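Side-chain contact in cellulase (Bacteroides salanitronis, PDB 6WQY), which probably hydrolyses beta-1,4-glucan chains of cellulose and related polysaccharides as a broad-specificity family 5 endoglucanase, of which this chain is the catalytic part: residues S322-Y327 and L368-E373. Residues are numbered along the deposited sequence; the frame is centred on the assembly and turned at random.
Sequences SFRLYY and LNNAQE
At the edge of the Arg324 guanidinium, near its plane, lies the amide oxygen of Asn370, but NH1 and OD1 stand 4.3 Å apart, too far for a direct hydrogen bond. One water, in that same plane, spans the gap: its oxygen accepts from Arg324 NH1 at 2.8 Å, and it donates to Asn370 OD1, 2.7 Å from that oxygen. Glu321 joins the two groups a second time, its OE2 forming a salt bridge with NH1 and accepting a hydrogen bond from Asn370 ND2. Arg324 is buried, and NE is hydrogen-bonded to Cys312 O, which with the salt bridge probably restricts rotation of the guanidinium. In the eight-stranded parallel TIM barrel of family 5, this contact joins helix 318-337, between the last two strands, to the start of helix 371-383, which follows the last strand; Asn370 holds its N-cap position without a side-chain capping bond. Beside the polar bridge, Leu325 packs by van der Waals contact: CD1 comes within 4.1 Å of Asn370 ND2, while CD2 meets both CB and the backbone O of Glu373 at 4.0 Å. Glu373 lies alongside Leu325; its chain bends at chi2 (69°) and its carboxylate leads away, leaving CB to make the side-chain contact.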
ATOM      1  N   SER A 322     -17.568 -13.017  13.539  0.56 13.36           N
ATOM      2  CA  SER A 322     -18.355 -13.276  12.340  0.56 13.28           C
ATOM      3  C   SER A 322     -18.484 -12.015  11.495  0.56 12.43           C
ATOM      4  O   SER A 322     -18.355 -12.059  10.268  0.56 12.72           O
ATOM      5  CB  SER A 322     -19.747 -13.779  12.726  0.56 15.06           C
ATOM      6  OG  SER A 322     -19.670 -14.860  13.634  0.56 13.81           O
ATOM      7  N   PHE A 323     -18.750 -10.879  12.141  1.00 12.55           N
ATOM      8  CA  PHE A 323     -18.889  -9.620  11.422  1.00 12.20           C
ATOM      9  C   PHE A 323     -17.585  -9.189  10.770  1.00 10.41           C
ATOM     10  O   PHE A 323     -17.605  -8.606   9.681  1.00 11.12           O
ATOM     11  CB  PHE A 323     -19.402  -8.539  12.371  1.00 12.06           C
ATOM     12  CG  PHE A 323     -20.844  -8.699  12.744  1.00 11.97           C
ATOM     13  CD1 PHE A 323     -21.845  -8.173  11.938  1.00 12.41           C
ATOM     14  CD2 PHE A 323     -21.198  -9.386  13.884  1.00 15.11           C
ATOM     15  CE1 PHE A 323     -23.164  -8.314  12.271  1.00 15.40           C
ATOM     16  CE2 PHE A 323     -22.527  -9.537  14.222  1.00 15.87           C
ATOM     17  CZ  PHE A 323     -23.506  -8.996  13.409  1.00 16.43           C
ATOM     18  N   ARG A 324     -16.449  -9.435  11.434  1.00 10.68           N
ATOM     19  CA  ARG A 324     -15.157  -9.102  10.847  1.00 10.33           C
ATOM     20  C   ARG A 324     -14.917  -9.891   9.565  1.00 10.74           C
ATOM     21  O   ARG A 324     -14.455  -9.346   8.555  1.00 10.86           O
ATOM     22  CB  ARG A 324     -14.035  -9.392  11.845  1.00 11.34           C
ATOM     23  CG  ARG A 324     -12.656  -9.141  11.271  1.00 11.06           C
ATOM     24  CD  ARG A 324     -11.624 -10.087  11.803  1.00 12.00           C
ATOM     25  NE  ARG A 324     -10.276  -9.729  11.380  1.00 10.65           N
ATOM     26  CZ  ARG A 324      -9.195 -10.444  11.678  1.00 10.75           C
ATOM     27  NH1 ARG A 324      -9.299 -11.563  12.371  1.00 11.92           N
ATOM     28  NH2 ARG A 324      -8.006 -10.028  11.268  1.00 11.03           N
ATOM     29  N   LEU A 325     -15.205 -11.194   9.591  1.00 10.92           N
ATOM     30  CA  LEU A 325     -15.009 -12.007   8.397  1.00 11.16           C
ATOM     31  C   LEU A 325     -15.950 -11.572   7.290  1.00 11.17           C
ATOM     32  O   LEU A 325     -15.567 -11.530   6.121  1.00 12.13           O
ATOM     33  CB  LEU A 325     -15.150 -13.491   8.710  1.00 11.13           C
ATOM     34  CG  LEU A 325     -13.896 -14.111   9.311  1.00 13.29           C
ATOM     35  CD1 LEU A 325     -13.594 -13.607  10.707  1.00 18.07           C
ATOM     36  CD2 LEU A 325     -13.995 -15.631   9.309  1.00 19.27           C
ATOM     37  N   TYR A 326     -17.201 -11.246   7.642  1.00 11.01           N
ATOM     38  CA  TYR A 326     -18.135 -10.715   6.654  1.00 11.08           C
ATOM     39  C   TYR A 326     -17.607  -9.423   6.036  1.00 10.18           C
ATOM     40  O   TYR A 326     -17.609  -9.274   4.811  1.00 10.73           O
ATOM     41  CB  TYR A 326     -19.523 -10.525   7.282  1.00 11.11           C
ATOM     42  CG  TYR A 326     -20.468  -9.744   6.396  1.00 11.18           C
ATOM     43  CD1 TYR A 326     -20.754 -10.164   5.104  1.00 11.16           C
ATOM     44  CD2 TYR A 326     -21.051  -8.571   6.841  1.00 11.59           C
ATOM     45  CE1 TYR A 326     -21.591  -9.441   4.285  1.00 12.18           C
ATOM     46  CE2 TYR A 326     -21.888  -7.832   6.031  1.00 11.27           C
ATOM     47  CZ  TYR A 326     -22.155  -8.275   4.749  1.00 11.37           C
ATOM     48  OH  TYR A 326     -22.994  -7.562   3.918  1.00 12.68           O
ATOM     49  N   TYR A 327     -17.153  -8.486   6.868  1.00 10.59           N
ATOM     50  CA  TYR A 327     -16.582  -7.243   6.361  1.00 10.10           C
ATOM     51  C   TYR A 327     -15.450  -7.517   5.376  1.00  9.51           C
ATOM     52  O   TYR A 327     -15.419  -6.961   4.269  1.00 10.11           O
ATOM     53  CB  TYR A 327     -16.074  -6.387   7.539  1.00 10.04           C
ATOM     54  CG  TYR A 327     -15.352  -5.137   7.089  1.00  9.40           C
ATOM     55  CD1 TYR A 327     -16.051  -3.962   6.836  1.00 10.58           C
ATOM     56  CD2 TYR A 327     -13.986  -5.138   6.885  1.00  9.12           C
ATOM     57  CE1 TYR A 327     -15.405  -2.821   6.394  1.00  9.77           C
ATOM     58  CE2 TYR A 327     -13.332  -3.998   6.448  1.00  9.46           C
ATOM     59  CZ  TYR A 327     -14.039  -2.855   6.202  1.00  8.42           C
ATOM     60  OH  TYR A 327     -13.351  -1.743   5.749  1.00  9.32           O
ATOM     61  N   LEU A 368      -1.651 -17.332  12.973  1.00 11.05           N
ATOM     62  CA  LEU A 368      -2.081 -17.036  14.329  1.00 11.01           C
ATOM     63  C   LEU A 368      -3.597 -17.121  14.448  1.00 10.53           C
ATOM     64  O   LEU A 368      -4.325 -16.644  13.572  1.00 10.60           O
ATOM     65  CB  LEU A 368      -1.623 -15.644  14.751  1.00 12.04           C
ATOM     66  CG  LEU A 368      -0.111 -15.417  14.691  1.00 12.20           C
ATOM     67  CD1 LEU A 368       0.238 -13.993  15.123  1.00 14.54           C
ATOM     68  CD2 LEU A 368       0.624 -16.425  15.539  1.00 14.07           C
ATOM     69  N   ASN A 369      -4.075 -17.699  15.547  1.00 11.19           N
ATOM     70  CA  ASN A 369      -5.504 -17.724  15.877  1.00 11.47           C
ATOM     71  C   ASN A 369      -6.276 -18.272  14.680  1.00 11.55           C
ATOM     72  O   ASN A 369      -5.902 -19.333  14.154  1.00 13.18           O
ATOM     73  CB  ASN A 369      -5.913 -16.338  16.362  1.00 11.89           C
ATOM     74  CG  ASN A 369      -5.092 -15.883  17.550  1.00 11.39           C
ATOM     75  OD1 ASN A 369      -4.687 -16.697  18.373  1.00 12.64           O
ATOM     76  ND2 ASN A 369      -4.827 -14.594  17.629  1.00 13.87           N
ATOM     77  N   ASN A 370      -7.355 -17.620  14.252  1.00 11.52           N
ATOM     78  CA  ASN A 370      -8.214 -18.086  13.171  1.00 11.93           C
ATOM     79  C   ASN A 370      -7.814 -17.505  11.824  1.00 11.43           C
ATOM     80  O   ASN A 370      -8.676 -17.313  10.950  1.00 12.15           O
ATOM     81  CB  ASN A 370      -9.674 -17.744  13.479  1.00 12.55           C
ATOM     82  CG  ASN A 370      -9.911 -16.250  13.556  1.00 11.25           C
ATOM     83  OD1 ASN A 370      -9.035 -15.502  14.004  1.00 12.36           O
ATOM     84  ND2 ASN A 370     -11.071 -15.796  13.101  1.00 12.48           N
ATOM     85  N   ALA A 371      -6.532 -17.231  11.617  1.00 11.17           N
ATOM     86  CA  ALA A 371      -6.103 -16.623  10.370  1.00 11.20           C
ATOM     87  C   ALA A 371      -6.539 -17.427   9.155  1.00 10.55           C
ATOM     88  O   ALA A 371      -6.856 -16.843   8.120  1.00 10.67           O
ATOM     89  CB  ALA A 371      -4.583 -16.458  10.345  1.00 12.03           C
ATOM     90  N   GLN A 372      -6.540 -18.760   9.242  1.00 10.93           N
ATOM     91  CA  GLN A 372      -6.918 -19.558   8.079  1.00 11.35           C
ATOM     92  C   GLN A 372      -8.310 -19.180   7.589  1.00 10.71           C
ATOM     93  O   GLN A 372      -8.552 -19.061   6.378  1.00 11.59           O
ATOM     94  CB  GLN A 372      -6.870 -21.047   8.411  1.00 13.02           C
ATOM     95  CG  GLN A 372      -7.202 -21.939   7.221  1.00 14.36           C
ATOM     96  CD  GLN A 372      -6.123 -21.893   6.161  1.00 13.73           C
ATOM     97  OE1 GLN A 372      -5.011 -22.389   6.380  1.00 17.46           O
ATOM     98  NE2 GLN A 372      -6.420 -21.287   5.024  1.00 15.35           N
ATOM     99  N   GLU A 373      -9.246 -18.990   8.518  1.00 11.06           N
ATOM    100  CA  GLU A 373     -10.616 -18.664   8.141  1.00 11.77           C
ATOM    101  C   GLU A 373     -10.696 -17.274   7.525  1.00 11.90           C
ATOM    102  O   GLU A 373     -11.479 -17.048   6.588  1.00 12.11           O
ATOM    103  CB  GLU A 373     -11.514 -18.774   9.371  1.00 13.99           C
ATOM    104  CG  GLU A 373     -11.815 -20.210   9.809  1.00 15.01           C
ATOM    105  CD  GLU A 373     -10.625 -20.983  10.374  1.00 34.45           C
ATOM    106  OE1 GLU A 373      -9.745 -20.369  11.011  1.00 24.60           O
ATOM    107  OE2 GLU A 373     -10.574 -22.220  10.191  1.00 46.71           O
TER
HETATM  108  O   HOH W   1      -7.449 -13.576  12.909  1.00 16.81           O